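Local structure of lipase (Rhizopus chinensis, 6A0W) at residues A[127-139]-A[204-216]. The protein is a fungal lipase of the class 3 family that probably hydrolyses the ester bonds of triacylglycerols, with an N-terminal segment that regulates its affinity for substrate. Residues are numbered along the deposited sequence; the frame is centred on the assembly and turned at random.
With SO4 (sulfate ion), chain D.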
ATOM      1  N   TYR A 127      -3.699 -18.354  -5.702  1.00 39.34           N
ATOM      2  CA  TYR A 127      -2.364 -17.879  -5.480  1.00 34.82           C
ATOM      3  C   TYR A 127      -1.398 -19.051  -5.526  1.00 37.11           C
ATOM      4  O   TYR A 127      -1.261 -19.842  -4.581  1.00 43.87           O
ATOM      5  CB  TYR A 127      -2.314 -17.110  -4.152  1.00 30.02           C
ATOM      6  CG  TYR A 127      -1.008 -16.379  -3.893  1.00 28.08           C
ATOM      7  CD1 TYR A 127      -0.549 -15.346  -4.736  1.00 29.64           C
ATOM      8  CD2 TYR A 127      -0.233 -16.699  -2.798  1.00 28.14           C
ATOM      9  CE1 TYR A 127       0.687 -14.728  -4.511  1.00 32.33           C
ATOM     10  CE2 TYR A 127       0.970 -16.044  -2.534  1.00 33.54           C
ATOM     11  CZ  TYR A 127       1.422 -15.036  -3.357  1.00 32.59           C
ATOM     12  OH  TYR A 127       2.664 -14.444  -3.065  1.00 32.23           O
ATOM     13  N   SER A 128      -0.650 -19.142  -6.611  1.00 46.81           N
ATOM     14  CA  SER A 128      -0.008 -20.420  -6.928  1.00 50.14           C
ATOM     15  C   SER A 128       1.128 -20.793  -5.956  1.00 47.37           C
ATOM     16  O   SER A 128       1.229 -21.945  -5.565  1.00 47.65           O
ATOM     17  CB  SER A 128       0.370 -20.494  -8.406  1.00 42.89           C
ATOM     18  OG  SER A 128       1.690 -20.065  -8.599  1.00 59.23           O
ATOM     19  N   PRO A 129       1.778 -19.800  -5.322  1.00 47.26           N
ATOM     20  CA  PRO A 129       2.810 -20.193  -4.358  1.00 37.20           C
ATOM     21  C   PRO A 129       2.305 -20.887  -3.097  1.00 36.36           C
ATOM     22  O   PRO A 129       3.117 -21.432  -2.341  1.00 41.37           O
ATOM     23  CB  PRO A 129       3.491 -18.861  -4.006  1.00 36.37           C
ATOM     24  CG  PRO A 129       3.240 -17.989  -5.208  1.00 40.61           C
ATOM     25  CD  PRO A 129       1.892 -18.379  -5.712  1.00 41.23           C
ATOM     26  N   VAL A 130       1.008 -20.827  -2.823  1.00 36.97           N
ATOM     27  CA  VAL A 130       0.477 -21.309  -1.565  1.00 34.80           C
ATOM     28  C   VAL A 130      -0.903 -21.913  -1.761  1.00 36.31           C
ATOM     29  O   VAL A 130      -1.903 -21.211  -1.930  1.00 37.01           O
ATOM     30  CB  VAL A 130       0.350 -20.172  -0.514  1.00 38.98           C
ATOM     31  CG1 VAL A 130      -0.082 -20.738   0.808  1.00 37.32           C
ATOM     32  CG2 VAL A 130       1.645 -19.375  -0.378  1.00 36.09           C
ATOM     33  N   LYS A 131      -0.989 -23.228  -1.558  1.00 40.78           N
ATOM     34  CA  LYS A 131      -2.202 -23.956  -1.873  1.00 37.56           C
ATOM     35  C   LYS A 131      -3.292 -23.502  -0.939  1.00 37.02           C
ATOM     36  O   LYS A 131      -3.090 -23.414   0.267  1.00 39.30           O
ATOM     37  CB  LYS A 131      -1.986 -25.472  -1.708  1.00 52.56           C
ATOM     38  CG  LYS A 131      -2.529 -26.289  -2.870  1.00 63.88           C
ATOM     39  CD  LYS A 131      -3.185 -27.578  -2.400  1.00 80.75           C
ATOM     40  CE  LYS A 131      -3.427 -28.528  -3.564  1.00 89.02           C
ATOM     41  NZ  LYS A 131      -3.505 -29.926  -3.064  1.00 92.22           N
ATOM     42  N   GLY A 132      -4.480 -23.289  -1.481  1.00 37.10           N
ATOM     43  CA  GLY A 132      -5.611 -22.791  -0.706  1.00 34.93           C
ATOM     44  C   GLY A 132      -5.689 -21.258  -0.645  1.00 36.11           C
ATOM     45  O   GLY A 132      -6.714 -20.711  -0.261  1.00 36.53           O
ATOM     46  N   ALA A 133      -4.585 -20.576  -0.955  1.00 36.44           N
ATOM     47  CA  ALA A 133      -4.551 -19.099  -0.868  1.00 41.41           C
ATOM     48  C   ALA A 133      -5.061 -18.537  -2.173  1.00 34.91           C
ATOM     49  O   ALA A 133      -4.847 -19.144  -3.214  1.00 35.98           O
ATOM     50  CB  ALA A 133      -3.139 -18.585  -0.597  1.00 31.83           C
ATOM     51  N   LYS A 134      -5.850 -17.473  -2.085  1.00 34.67           N
ATOM     52  CA  LYS A 134      -6.446 -16.842  -3.261  1.00 41.01           C
ATOM     53  C   LYS A 134      -6.274 -15.325  -3.143  1.00 42.87           C
ATOM     54  O   LYS A 134      -6.306 -14.779  -2.029  1.00 40.18           O
ATOM     55  CB  LYS A 134      -7.931 -17.180  -3.336  1.00 39.96           C
ATOM     56  CG  LYS A 134      -8.275 -18.648  -3.558  1.00 41.44           C
ATOM     57  CD  LYS A 134      -9.777 -18.817  -3.386  1.00 45.22           C
ATOM     58  CE  LYS A 134     -10.324 -20.167  -3.832  1.00 57.50           C
ATOM     59  NZ  LYS A 134      -9.314 -21.259  -3.835  1.00 60.91           N
ATOM     60  N   VAL A 135      -6.009 -14.685  -4.277  1.00 37.50           N
ATOM     61  CA  VAL A 135      -5.909 -13.232  -4.383  1.00 35.92           C
ATOM     62  C   VAL A 135      -6.799 -12.695  -5.497  1.00 39.25           C
ATOM     63  O   VAL A 135      -7.243 -13.431  -6.395  1.00 33.16           O
ATOM     64  CB  VAL A 135      -4.461 -12.794  -4.610  1.00 39.22           C
ATOM     65  CG1 VAL A 135      -3.597 -13.387  -3.512  1.00 37.88           C
ATOM     66  CG2 VAL A 135      -3.952 -13.272  -5.942  1.00 49.75           C
ATOM     67  N   HIS A 136      -7.206 -11.454  -5.322  1.00 29.21           N
ATOM     68  CA  HIS A 136      -8.056 -10.752  -6.278  1.00 35.16           C
ATOM     69  C   HIS A 136      -7.514 -10.929  -7.686  1.00 32.66           C
ATOM     70  O   HIS A 136      -6.318 -10.739  -7.905  1.00 30.33           O
ATOM     71  CB  HIS A 136      -8.026  -9.272  -5.914  1.00 32.62           C
ATOM     72  CG  HIS A 136      -8.843  -8.410  -6.809  1.00 33.99           C
ATOM     73  ND1 HIS A 136      -8.330  -7.841  -7.956  1.00 31.13           N
ATOM     74  CD2 HIS A 136     -10.108  -7.951  -6.681  1.00 33.12           C
ATOM     75  CE1 HIS A 136      -9.261  -7.071  -8.496  1.00 40.84           C
ATOM     76  NE2 HIS A 136     -10.331  -7.086  -7.718  1.00 30.48           N
ATOM     77  N   ALA A 137      -8.351 -11.398  -8.613  1.00 34.83           N
ATOM     78  CA  ALA A 137      -7.840 -11.807  -9.940  1.00 33.73           C
ATOM     79  C   ALA A 137      -7.215 -10.652 -10.721  1.00 29.62           C
ATOM     80  O   ALA A 137      -6.144 -10.781 -11.346  1.00 33.27           O
ATOM     81  CB  ALA A 137      -8.963 -12.413 -10.767  1.00 36.09           C
ATOM     82  N   GLY A 138      -7.866  -9.504 -10.626  1.00 30.52           N
ATOM     83  CA  GLY A 138      -7.349  -8.269 -11.216  1.00 33.73           C
ATOM     84  C   GLY A 138      -5.985  -7.898 -10.687  1.00 34.20           C
ATOM     85  O   GLY A 138      -5.055  -7.665 -11.459  1.00 28.72           O
ATOM     86  N   PHE A 139      -5.834  -7.828  -9.360  1.00 31.33           N
ATOM     87  CA  PHE A 139      -4.548  -7.379  -8.854  1.00 27.14           C
ATOM     88  C   PHE A 139      -3.444  -8.323  -9.341  1.00 26.15           C
ATOM     89  O   PHE A 139      -2.316  -7.916  -9.632  1.00 28.23           O
ATOM     90  CB  PHE A 139      -4.554  -7.266  -7.324  1.00 28.72           C
ATOM     91  CG  PHE A 139      -5.652  -6.390  -6.741  1.00 26.58           C
ATOM     92  CD1 PHE A 139      -6.257  -5.381  -7.457  1.00 33.08           C
ATOM     93  CD2 PHE A 139      -6.029  -6.554  -5.421  1.00 30.31           C
ATOM     94  CE1 PHE A 139      -7.314  -4.661  -6.917  1.00 29.26           C
ATOM     95  CE2 PHE A 139      -7.056  -5.823  -4.852  1.00 27.66           C
ATOM     96  CZ  PHE A 139      -7.684  -4.849  -5.596  1.00 33.41           C
ATOM     97  N   CYS A 204      -4.521   0.734   1.243  1.00 28.09           N
ATOM     98  CA  CYS A 204      -4.505  -0.583   0.599  1.00 28.51           C
ATOM     99  C   CYS A 204      -5.838  -1.320   0.714  1.00 24.17           C
ATOM    100  O   CYS A 204      -6.393  -1.474   1.817  1.00 27.31           O
ATOM    101  CB  CYS A 204      -3.395  -1.442   1.190  1.00 28.98           C
ATOM    102  SG  CYS A 204      -3.010  -2.907   0.175  1.00 29.25           S
ATOM    103  N   PRO A 205      -6.409  -1.734  -0.421  1.00 24.35           N
ATOM    104  CA  PRO A 205      -7.569  -2.644  -0.327  1.00 28.87           C
ATOM    105  C   PRO A 205      -7.186  -4.031   0.209  1.00 24.45           C
ATOM    106  O   PRO A 205      -6.000  -4.369   0.339  1.00 28.08           O
ATOM    107  CB  PRO A 205      -8.015  -2.801  -1.793  1.00 26.65           C
ATOM    108  CG  PRO A 205      -6.735  -2.661  -2.542  1.00 28.77           C
ATOM    109  CD  PRO A 205      -5.959  -1.581  -1.819  1.00 29.00           C
ATOM    110  N   ARG A 206      -8.199  -4.807   0.570  1.00 27.99           N
ATOM    111  CA  ARG A 206      -7.977  -6.225   0.822  1.00 27.58           C
ATOM    112  C   ARG A 206      -7.493  -6.858  -0.483  1.00 30.84           C
ATOM    113  O   ARG A 206      -7.896  -6.432  -1.582  1.00 30.61           O
ATOM    114  CB  ARG A 206      -9.230  -6.914   1.353  1.00 29.33           C
ATOM    115  CG  ARG A 206      -9.650  -6.425   2.740  1.00 32.37           C
ATOM    116  CD  ARG A 206     -10.719  -7.288   3.375  1.00 29.90           C
ATOM    117  NE  ARG A 206     -11.153  -6.716   4.634  1.00 34.10           N
ATOM    118  CZ  ARG A 206     -12.133  -5.831   4.779  1.00 35.07           C
ATOM    119  NH1 ARG A 206     -12.852  -5.444   3.753  1.00 33.89           N
ATOM    120  NH2 ARG A 206     -12.451  -5.371   5.984  1.00 34.86           N
ATOM    121  N   VAL A 207      -6.542  -7.777  -0.335  1.00 28.39           N
ATOM    122  CA  VAL A 207      -5.856  -8.370  -1.459  1.00 29.07           C
ATOM    123  C   VAL A 207      -6.142  -9.855  -1.686  1.00 34.16           C
ATOM    124  O   VAL A 207      -6.258 -10.291  -2.841  1.00 31.32           O
ATOM    125  CB  VAL A 207      -4.352  -8.167  -1.322  1.00 31.67           C
ATOM    126  CG1 VAL A 207      -3.617  -8.927  -2.412  1.00 31.59           C
ATOM    127  CG2 VAL A 207      -4.032  -6.680  -1.361  1.00 32.57           C
ATOM    128  N   GLY A 208      -6.272 -10.635  -0.610  1.00 33.37           N
ATOM    129  CA  GLY A 208      -6.542 -12.059  -0.735  1.00 28.95           C
ATOM    130  C   GLY A 208      -7.443 -12.623   0.337  1.00 30.30           C
ATOM    131  O   GLY A 208      -7.904 -11.884   1.186  1.00 30.43           O
ATOM    132  N   ASN A 209      -7.581 -13.954   0.361  1.00 29.64           N
ATOM    133  CA  ASN A 209      -8.434 -14.652   1.332  1.00 34.36           C
ATOM    134  C   ASN A 209      -7.748 -14.954   2.669  1.00 32.94           C
ATOM    135  O   ASN A 209      -6.582 -14.578   2.896  1.00 30.87           O
ATOM    136  CB  ASN A 209      -9.028 -15.946   0.735  1.00 36.77           C
ATOM    137  CG  ASN A 209      -8.000 -17.052   0.536  1.00 34.62           C
ATOM    138  OD1 ASN A 209      -6.781 -16.830   0.479  1.00 35.01           O
ATOM    139  ND2 ASN A 209      -8.502 -18.257   0.329  1.00 39.38           N
ATOM    140  N   ASN A 210      -8.483 -15.602   3.571  1.00 36.31           N
ATOM    141  CA  ASN A 210      -7.940 -15.927   4.904  1.00 38.21           C
ATOM    142  C   ASN A 210      -6.585 -16.600   4.831  1.00 33.92           C
ATOM    143  O   ASN A 210      -5.585 -16.111   5.389  1.00 32.56           O
ATOM    144  CB  ASN A 210      -8.890 -16.812   5.693  1.00 36.92           C
ATOM    145  CG  ASN A 210     -10.120 -16.076   6.104  1.00 37.04           C
ATOM    146  OD1 ASN A 210     -10.524 -15.137   5.435  1.00 43.10           O
ATOM    147  ND2 ASN A 210     -10.688 -16.440   7.237  1.00 40.18           N
ATOM    148  N   ALA A 211      -6.492 -17.612   3.977  1.00 33.27           N
ATOM    149  CA  ALA A 211      -5.255 -18.382   3.894  1.00 32.78           C
ATOM    150  C   ALA A 211      -4.078 -17.560   3.347  1.00 31.13           C
ATOM    151  O   ALA A 211      -2.921 -17.755   3.744  1.00 30.09           O
ATOM    152  CB  ALA A 211      -5.486 -19.659   3.066  1.00 32.38           C
ATOM    153  N   PHE A 212      -4.379 -16.639   2.430  1.00 28.30           N
ATOM    154  CA  PHE A 212      -3.369 -15.737   1.915  1.00 30.89           C
ATOM    155  C   PHE A 212      -2.843 -14.840   3.055  1.00 25.08           C
ATOM    156  O   PHE A 212      -1.645 -14.657   3.203  1.00 28.30           O
ATOM    157  CB  PHE A 212      -3.930 -14.886   0.752  1.00 30.51           C
ATOM    158  CG  PHE A 212      -3.007 -13.763   0.324  1.00 28.45           C
ATOM    159  CD1 PHE A 212      -1.908 -14.012  -0.463  1.00 29.28           C
ATOM    160  CD2 PHE A 212      -3.285 -12.454   0.683  1.00 31.50           C
ATOM    161  CE1 PHE A 212      -1.053 -12.992  -0.850  1.00 31.03           C
ATOM    162  CE2 PHE A 212      -2.433 -11.428   0.322  1.00 32.22           C
ATOM    163  CZ  PHE A 212      -1.344 -11.694  -0.488  1.00 33.84           C
ATOM    164  N   ALA A 213      -3.762 -14.319   3.847  1.00 24.54           N
ATOM    165  CA  ALA A 213      -3.461 -13.442   4.976  1.00 28.15           C
ATOM    166  C   ALA A 213      -2.625 -14.168   6.039  1.00 30.58           C
ATOM    167  O   ALA A 213      -1.598 -13.640   6.479  1.00 29.47           O
ATOM    168  CB  ALA A 213      -4.761 -12.907   5.573  1.00 27.06           C
ATOM    169  N   TYR A 214      -2.975 -15.419   6.338  1.00 25.63           N
ATOM    170  CA  TYR A 214      -2.168 -16.197   7.278  1.00 25.79           C
ATOM    171  C   TYR A 214      -0.785 -16.445   6.739  1.00 29.54           C
ATOM    172  O   TYR A 214       0.206 -16.380   7.480  1.00 26.03           O
ATOM    173  CB  TYR A 214      -2.835 -17.527   7.644  1.00 31.09           C
ATOM    174  CG  TYR A 214      -4.264 -17.379   8.118  1.00 29.43           C
ATOM    175  CD1 TYR A 214      -4.666 -16.286   8.867  1.00 30.40           C
ATOM    176  CD2 TYR A 214      -5.191 -18.380   7.875  1.00 35.24           C
ATOM    177  CE1 TYR A 214      -5.980 -16.170   9.330  1.00 31.23           C
ATOM    178  CE2 TYR A 214      -6.489 -18.290   8.333  1.00 32.40           C
ATOM    179  CZ  TYR A 214      -6.887 -17.164   9.026  1.00 38.41           C
ATOM    180  OH  TYR A 214      -8.193 -17.068   9.450  1.00 41.22           O
ATOM    181  N   TYR A 215      -0.702 -16.710   5.436  1.00 28.65           N
ATOM    182  CA  TYR A 215       0.592 -16.893   4.809  1.00 28.32           C
ATOM    183  C   TYR A 215       1.448 -15.626   4.941  1.00 26.99           C
ATOM    184  O   TYR A 215       2.645 -15.671   5.230  1.00 26.42           O
ATOM    185  CB  TYR A 215       0.434 -17.287   3.311  1.00 28.25           C
ATOM    186  CG  TYR A 215       1.751 -17.235   2.562  1.00 24.92           C
ATOM    187  CD1 TYR A 215       2.756 -18.143   2.816  1.00 25.67           C
ATOM    188  CD2 TYR A 215       2.016 -16.214   1.672  1.00 28.04           C
ATOM    189  CE1 TYR A 215       4.008 -18.030   2.221  1.00 28.90           C
ATOM    190  CE2 TYR A 215       3.263 -16.062   1.116  1.00 26.00           C
ATOM    191  CZ  TYR A 215       4.247 -16.979   1.354  1.00 31.73           C
ATOM    192  OH  TYR A 215       5.466 -16.832   0.718  1.00 28.30           O
ATOM    193  N   VAL A 216       0.871 -14.490   4.594  1.00 27.98           N
ATOM    194  CA  VAL A 216       1.636 -13.250   4.641  1.00 28.03           C
ATOM    195  C   VAL A 216       2.224 -13.038   6.051  1.00 24.40           C
ATOM    196  O   VAL A 216       3.414 -12.738   6.223  1.00 24.97           O
ATOM    197  CB  VAL A 216       0.732 -12.059   4.268  1.00 25.87           C
ATOM    198  CG1 VAL A 216       1.409 -10.757   4.658  1.00 27.88           C
ATOM    199  CG2 VAL A 216       0.450 -12.069   2.769  1.00 28.71           C
TER
HETATM  200  S   SO4 D 403      -9.892 -20.341   8.950  1.00 78.42           S
HETATM  201  O1  SO4 D 403      -9.845 -19.536   7.705  1.00 74.77           O
HETATM  202  O2  SO4 D 403     -11.279 -20.442   9.481  1.00 89.86           O
HETATM  203  O3  SO4 D 403      -9.386 -21.692   8.616  1.00 91.56           O
HETATM  204  O4  SO4 D 403      -9.025 -19.805  10.028  1.00 77.92           O
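Y127 offers one ring face to the edge of F212 in a T-shaped stack, centroids 5.2 Å apart and planes at 85°; tyrosine suits because its hydroxyl is also hydrogen-bonded to Q187 of helix 173-188. V130 can send one methyl of its branch down onto a ring: CG2 sits 3.5 Å from the centroid of Y215, nearly on the ring normal. G132 fits the third position of a type II turn, where a CB would jam against the carbonyl O of K131; its own O accepts a nearly straight bond from N209 ND2 (3.1 Å). A133 is small enough to let its CB rest on the backbone of F212. K134 N reaches N209 OD1 (2.8 Å) from one face of the amide and F212 N from the other, so this asparagine N-caps helix 210-218. In this alpha/beta-hydrolase fold, the contact joins strand 134-136 and the turns before it to the loop after central strand 197-202 and the start of helix 210-218. K134 O accepts from N209 N. V135 bridges to G208, whose lack of a side chain lets the CA atoms come to 3.9 Å; branched and apolar, V135 makes a CH-pi contact through CG1 over one face of F212. H136 N donates to V207 O (2.9 Å). The apolar ring of F139 sets its CE2 edge against R206 O, a buried oxygen without a hydrogen-bond partner in the model, while CZ packs on P205 CG.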